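Local coordinates for protein retinol dehydratase (Spodoptera frugiperda, PDB 1FMJ) that binds retinol and adenosine 3',5'-diphosphate in a sulfotransferase-type fold and, as a dehydratase, removes water from retinol, at residues T33-L38 with G220-T225; L61-V66 with L175-M180. One frame throughout, in Å; residues are numbered along the deposited sequence.

Interaction 1 (T33-L38 with G220-T225); sequences TTYVKL and GLYTLT
Tyr-35 and Lys-37 reach from the strand 35-38 to the loop 220-225 and ground their polar tips there, while the backbones stay well apart, with the CA atoms of Tyr-35 and Thr-223 8.2 Å from each other. The CB of Tyr-35 points toward the loop, and its ring carries OH far enough to meet Thr-223 OG1 at 2.6 Å. That short hydrogen bond could be donated by either hydroxyl. The threonine oxygen lies at the edge of the Tyr-35 ring, in its plane, and the two side chains cross at about a right angle. Thr-223 has OG1 anti to its carbonyl carbon (chi1 -50°), and the same oxygen sits 3.6 Å above the plane of the Tyr-222 ring, over its centre. A tyrosine suits position 35 because it pairs a broad apolar ring, which also stacks on Tyr-46, with a hydroxyl held out at the far end of the ring, where it reaches the loop.

The strand belongs to the small antiparallel sheet of 13-14, 35-38 and 43-46, and the loop links helices 210-218 and 227-235 in the sulfotransferase domain. Within the loop, Tyr-222 to Thr-225 form a type II beta turn, closed by a bond of 3.1 Å from Thr-225 N to Tyr-222 O, and Leu-224 and Thr-225 also bond to the backbone of Met-44.

Lys-37, bent at chi2 and chi4, brings NZ to 3.2 Å from Gly-220 O. The ammonium lies 23° from the carbonyl plane, with a C=O...N angle of 154°, and is also hydrogen-bonded to Gly-42 O. CE, the last methylene before the amino group, rests 4.0 Å from Leu-221 CD2. Gly-220 has a positive phi, which glycine tolerates easily.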
loop_
_atom_site.group_PDB
_atom_site.type_symbol
_atom_site.label_atom_id
_atom_site.label_comp_id
_atom_site.label_asym_id
_atom_site.label_seq_id
_atom_site.Cartn_x
_atom_site.Cartn_y
_atom_site.Cartn_z
ATOM N N THR A 33 -12.925 11.882 -4.512
ATOM C CA THR A 33 -11.936 11.617 -5.558
ATOM C C THR A 33 -12.390 10.524 -6.525
ATOM O O THR A 33 -12.890 9.484 -6.103
ATOM C CB THR A 33 -10.584 11.207 -4.947
ATOM O OG1 THR A 33 -10.271 12.069 -3.846
ATOM C CG2 THR A 33 -9.486 11.322 -5.983
ATOM N N THR A 34 -12.212 10.764 -7.823
ATOM C CA THR A 34 -12.614 9.803 -8.853
ATOM C C THR A 34 -11.403 9.115 -9.475
ATOM O O THR A 34 -10.268 9.529 -9.250
ATOM C CB THR A 34 -13.404 10.501 -9.984
ATOM O OG1 THR A 34 -12.622 11.583 -10.503
ATOM C CG2 THR A 34 -14.718 11.044 -9.463
ATOM N N TYR A 35 -11.650 8.073 -10.263
ATOM C CA TYR A 35 -10.568 7.330 -10.917
ATOM C C TYR A 35 -10.512 7.512 -12.441
ATOM O O TYR A 35 -11.387 8.127 -13.054
ATOM C CB TYR A 35 -10.714 5.822 -10.680
ATOM C CG TYR A 35 -10.692 5.332 -9.248
ATOM C CD1 TYR A 35 -11.876 5.133 -8.543
ATOM C CD2 TYR A 35 -9.494 4.964 -8.638
ATOM C CE1 TYR A 35 -11.872 4.569 -7.278
ATOM C CE2 TYR A 35 -9.479 4.398 -7.365
ATOM C CZ TYR A 35 -10.672 4.200 -6.696
ATOM O OH TYR A 35 -10.675 3.614 -5.459
ATOM N N VAL A 36 -9.456 6.948 -13.025
ATOM C CA VAL A 36 -9.221 6.907 -14.464
ATOM C C VAL A 36 -8.269 5.736 -14.655
ATOM O O VAL A 36 -7.447 5.449 -13.778
ATOM C CB VAL A 36 -8.544 8.183 -15.030
ATOM C CG1 VAL A 36 -9.440 9.396 -14.821
ATOM C CG2 VAL A 36 -7.176 8.379 -14.397
ATOM N N LYS A 37 -8.406 5.040 -15.777
ATOM C CA LYS A 37 -7.551 3.903 -16.099
ATOM C C LYS A 37 -6.236 4.476 -16.625
ATOM O O LYS A 37 -6.244 5.450 -17.380
ATOM C CB LYS A 37 -8.209 3.050 -17.186
ATOM C CG LYS A 37 -8.504 1.600 -16.801
ATOM C CD LYS A 37 -9.642 1.486 -15.810
ATOM C CE LYS A 37 -10.130 0.040 -15.686
ATOM N NZ LYS A 37 -9.100 -0.894 -15.128
ATOM N N LEU A 38 -5.113 3.881 -16.245
ATOM C CA LEU A 38 -3.822 4.399 -16.693
ATOM C C LEU A 38 -2.934 3.362 -17.358
ATOM O O LEU A 38 -2.683 2.302 -16.798
ATOM C CB LEU A 38 -3.066 5.027 -15.514
ATOM C CG LEU A 38 -1.720 5.675 -15.853
ATOM C CD1 LEU A 38 -1.938 6.682 -16.984
ATOM C CD2 LEU A 38 -1.125 6.359 -14.626
ATOM N N GLY A 220 -10.512 -5.614 -11.332
ATOM C CA GLY A 220 -9.554 -4.553 -11.583
ATOM C C GLY A 220 -10.186 -3.174 -11.536
ATOM O O GLY A 220 -9.765 -2.261 -12.259
ATOM N N LEU A 221 -11.199 -3.011 -10.687
ATOM C CA LEU A 221 -11.871 -1.720 -10.571
ATOM C C LEU A 221 -11.649 -1.033 -9.225
ATOM O O LEU A 221 -12.361 -0.095 -8.867
ATOM C CB LEU A 221 -13.368 -1.873 -10.870
ATOM C CG LEU A 221 -13.610 -2.121 -12.367
ATOM C CD1 LEU A 221 -15.077 -2.386 -12.647
ATOM C CD2 LEU A 221 -13.113 -0.913 -13.155
ATOM N N TYR A 222 -10.680 -1.516 -8.460
ATOM C CA TYR A 222 -10.369 -0.855 -7.203
ATOM C C TYR A 222 -8.987 -0.239 -7.341
ATOM O O TYR A 222 -8.258 -0.513 -8.301
ATOM C CB TYR A 222 -10.404 -1.804 -6.001
ATOM C CG TYR A 222 -10.294 -1.048 -4.685
ATOM C CD1 TYR A 222 -11.252 -0.097 -4.318
ATOM C CD2 TYR A 222 -9.199 -1.229 -3.849
ATOM C CE1 TYR A 222 -11.106 0.661 -3.141
ATOM C CE2 TYR A 222 -9.042 -0.486 -2.685
ATOM C CZ TYR A 222 -9.990 0.457 -2.335
ATOM O OH TYR A 222 -9.805 1.199 -1.196
ATOM N N THR A 223 -8.644 0.605 -6.381
ATOM C CA THR A 223 -7.375 1.326 -6.363
ATOM C C THR A 223 -6.122 0.505 -6.689
ATOM O O THR A 223 -5.818 -0.494 -6.043
ATOM C CB THR A 223 -7.187 2.029 -4.996
ATOM O OG1 THR A 223 -8.379 2.768 -4.683
ATOM C CG2 THR A 223 -5.999 2.995 -5.042
ATOM N N LEU A 224 -5.414 0.968 -7.715
ATOM C CA LEU A 224 -4.177 0.380 -8.214
ATOM C C LEU A 224 -4.191 -1.055 -8.730
ATOM O O LEU A 224 -3.133 -1.662 -8.903
ATOM C CB LEU A 224 -3.047 0.593 -7.196
ATOM C CG LEU A 224 -2.642 2.077 -7.097
ATOM C CD1 LEU A 224 -1.580 2.263 -6.046
ATOM C CD2 LEU A 224 -2.126 2.577 -8.455
ATOM N N THR A 225 -5.384 -1.596 -8.979
ATOM C CA THR A 225 -5.503 -2.922 -9.579
ATOM C C THR A 225 -5.370 -2.567 -11.077
ATOM O O THR A 225 -5.321 -1.382 -11.421
ATOM C CB THR A 225 -6.900 -3.553 -9.320
ATOM O OG1 THR A 225 -7.926 -2.677 -9.813
ATOM C CG2 THR A 225 -7.109 -3.800 -7.822
#

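Interaction 2 (L61-V66 with L175-M180); sequences LRPTDV and LDTVKM
Apolar packing of Thr-177 and Val-178 against the turn 62-65 leads here into a parallel strand pairing, at the N-terminal ends of two inner, neighbouring strands, 66-70 and 179-184. Thr-177 directs its methyl onto the peptide joining Arg-62 to Pro-63, CG2 lying 3.4 Å from Arg-62 C. Its carbonyl oxygen receives a nearly straight CA-H...O contact of 3.4 Å from Pro-63 CA to Thr-177 O. Val-178 has CG1 anti to its carbonyl carbon (chi1 -47°), and this methyl packs 3.4 Å from Asp-65 CB and 3.9 Å from Leu-61 CB. Valine fits because branching at CB sets CG1 close to the backbone, where it also meets Arg-62 O at 3.3 Å.

Val-66 and Lys-179 form a parallel beta bridge in the five-stranded parallel sheet of the P-loop-type sulfotransferase fold, strand 66-70 lying at its middle. The bond from Lys-179 N to Asp-65 O is weak, at 3.4 Å. Lys-179 itself leads its amino group away, to Asn-242 OD1, a fitting use of a long chain at a partly exposed position.

The turn is type I, and Pro-63 at its second position has the phi near -60° that a proline ring imposes. Asp-65 steadies it from within: Arg-62 N gives a bond of 3.0 Å to Asp-65 OD2, approaching from above the carboxylate plane. That carboxylate also forms a salt bridge with Arg-159.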
loop_
_atom_site.group_PDB
_atom_site.type_symbol
_atom_site.label_atom_id
_atom_site.label_comp_id
_atom_site.label_asym_id
_atom_site.label_seq_id
_atom_site.Cartn_x
_atom_site.Cartn_y
_atom_site.Cartn_z
ATOM N N LEU A 61 16.700 9.430 -8.914
ATOM C CA LEU A 61 16.936 8.454 -7.861
ATOM C C LEU A 61 18.375 8.471 -7.361
ATOM O O LEU A 61 19.290 8.895 -8.073
ATOM C CB LEU A 61 16.558 7.055 -8.353
ATOM C CG LEU A 61 15.078 6.930 -8.757
ATOM C CD1 LEU A 61 14.804 5.523 -9.235
ATOM C CD2 LEU A 61 14.175 7.268 -7.570
ATOM N N ARG A 62 18.556 7.996 -6.132
ATOM C CA ARG A 62 19.852 7.963 -5.476
ATOM C C ARG A 62 20.204 6.550 -5.030
ATOM O O ARG A 62 19.323 5.778 -4.656
ATOM C CB ARG A 62 19.815 8.889 -4.266
ATOM C CG ARG A 62 19.205 10.247 -4.589
ATOM C CD ARG A 62 19.066 11.112 -3.347
ATOM N NE ARG A 62 18.513 12.425 -3.660
ATOM C CZ ARG A 62 18.083 13.293 -2.749
ATOM N NH1 ARG A 62 18.141 12.992 -1.463
ATOM N NH2 ARG A 62 17.584 14.460 -3.127
ATOM N N PRO A 63 21.504 6.198 -5.059
ATOM C CA PRO A 63 21.983 4.870 -4.662
ATOM C C PRO A 63 21.650 4.461 -3.231
ATOM O O PRO A 63 21.632 3.273 -2.927
ATOM C CB PRO A 63 23.490 4.951 -4.914
ATOM C CG PRO A 63 23.792 6.408 -4.723
ATOM C CD PRO A 63 22.634 7.068 -5.435
ATOM N N THR A 64 21.381 5.428 -2.353
ATOM C CA THR A 64 21.046 5.091 -0.966
ATOM C C THR A 64 19.541 5.010 -0.736
ATOM O O THR A 64 19.097 4.761 0.379
ATOM C CB THR A 64 21.631 6.102 0.051
ATOM O OG1 THR A 64 21.169 7.419 -0.267
ATOM C CG2 THR A 64 23.146 6.068 0.036
ATOM N N ASP A 65 18.756 5.218 -1.787
ATOM C CA ASP A 65 17.301 5.137 -1.660
ATOM C C ASP A 65 16.876 3.695 -1.392
ATOM O O ASP A 65 17.456 2.761 -1.945
ATOM C CB ASP A 65 16.602 5.582 -2.953
ATOM C CG ASP A 65 16.708 7.064 -3.205
ATOM O OD1 ASP A 65 17.204 7.782 -2.321
ATOM O OD2 ASP A 65 16.283 7.515 -4.293
ATOM N N VAL A 66 15.865 3.517 -0.550
ATOM C CA VAL A 66 15.347 2.186 -0.281
ATOM C C VAL A 66 13.833 2.268 -0.384
ATOM O O VAL A 66 13.206 3.092 0.278
ATOM C CB VAL A 66 15.730 1.673 1.116
ATOM C CG1 VAL A 66 15.126 0.285 1.335
ATOM C CG2 VAL A 66 17.241 1.612 1.249
ATOM N N LEU A 175 15.711 0.094 -10.600
ATOM C CA LEU A 175 16.431 -0.888 -9.803
ATOM C C LEU A 175 17.946 -0.886 -10.046
ATOM O O LEU A 175 18.691 -1.538 -9.317
ATOM C CB LEU A 175 15.851 -2.285 -10.050
ATOM C CG LEU A 175 14.381 -2.492 -9.658
ATOM C CD1 LEU A 175 13.954 -3.921 -9.977
ATOM C CD2 LEU A 175 14.196 -2.199 -8.167
ATOM N N ASP A 176 18.406 -0.157 -11.059
ATOM C CA ASP A 176 19.843 -0.081 -11.304
ATOM C C ASP A 176 20.426 0.822 -10.236
ATOM O O ASP A 176 21.617 0.770 -9.943
ATOM C CB ASP A 176 20.170 0.540 -12.669
ATOM C CG ASP A 176 19.791 -0.352 -13.833
ATOM O OD1 ASP A 176 19.930 -1.586 -13.719
ATOM O OD2 ASP A 176 19.371 0.189 -14.877
ATOM N N THR A 177 19.578 1.655 -9.647
ATOM C CA THR A 177 20.049 2.592 -8.636
ATOM C C THR A 177 19.606 2.311 -7.205
ATOM O O THR A 177 20.408 2.386 -6.270
ATOM C CB THR A 177 19.601 4.021 -8.986
ATOM O OG1 THR A 177 19.969 4.313 -10.339
ATOM C CG2 THR A 177 20.256 5.031 -8.048
ATOM N N VAL A 178 18.333 1.987 -7.032
ATOM C CA VAL A 178 17.797 1.768 -5.696
ATOM C C VAL A 178 17.447 0.335 -5.345
ATOM O O VAL A 178 17.296 -0.520 -6.220
ATOM C CB VAL A 178 16.535 2.649 -5.481
ATOM C CG1 VAL A 178 16.823 4.060 -5.946
ATOM C CG2 VAL A 178 15.337 2.081 -6.248
ATOM N N LYS A 179 17.336 0.078 -4.048
ATOM C CA LYS A 179 16.960 -1.237 -3.569
ATOM C C LYS A 179 15.467 -1.182 -3.263
ATOM O O LYS A 179 14.941 -0.142 -2.851
ATOM C CB LYS A 179 17.762 -1.607 -2.320
ATOM C CG LYS A 179 19.235 -1.825 -2.622
ATOM C CD LYS A 179 20.018 -2.262 -1.406
ATOM C CE LYS A 179 21.493 -2.370 -1.746
ATOM N NZ LYS A 179 21.719 -3.282 -2.911
ATOM N N MET A 180 14.783 -2.295 -3.479
ATOM C CA MET A 180 13.347 -2.368 -3.246
ATOM C C MET A 180 12.929 -3.703 -2.662
ATOM O O MET A 180 13.445 -4.753 -3.054
ATOM C CB MET A 180 12.588 -2.137 -4.563
ATOM C CG MET A 180 11.078 -2.451 -4.505
ATOM S SD MET A 180 10.184 -2.076 -6.061
ATOM C CE MET A 180 10.247 -0.287 -6.030
#

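Overall arrangement
After strand 13-14 and helix 18-24 the chain reaches strand 35-38, the middle strand of the small antiparallel sheet, which waits until residues 220-225 to close interaction 1, a loop of 181 residues. Inside it, the segment 61-66 runs into the first strand of the parallel sheet and meets 175-180 after a further 108 residues. Interaction 2 is thus nested within interaction 1, and the two do not cross. Their centres lie about 27 Å apart and the contacts do not touch. One ties the N-terminal sheet to the loop between helices 210-218 and 227-235; the other joins neighbouring strands of the parallel sheet where both begin.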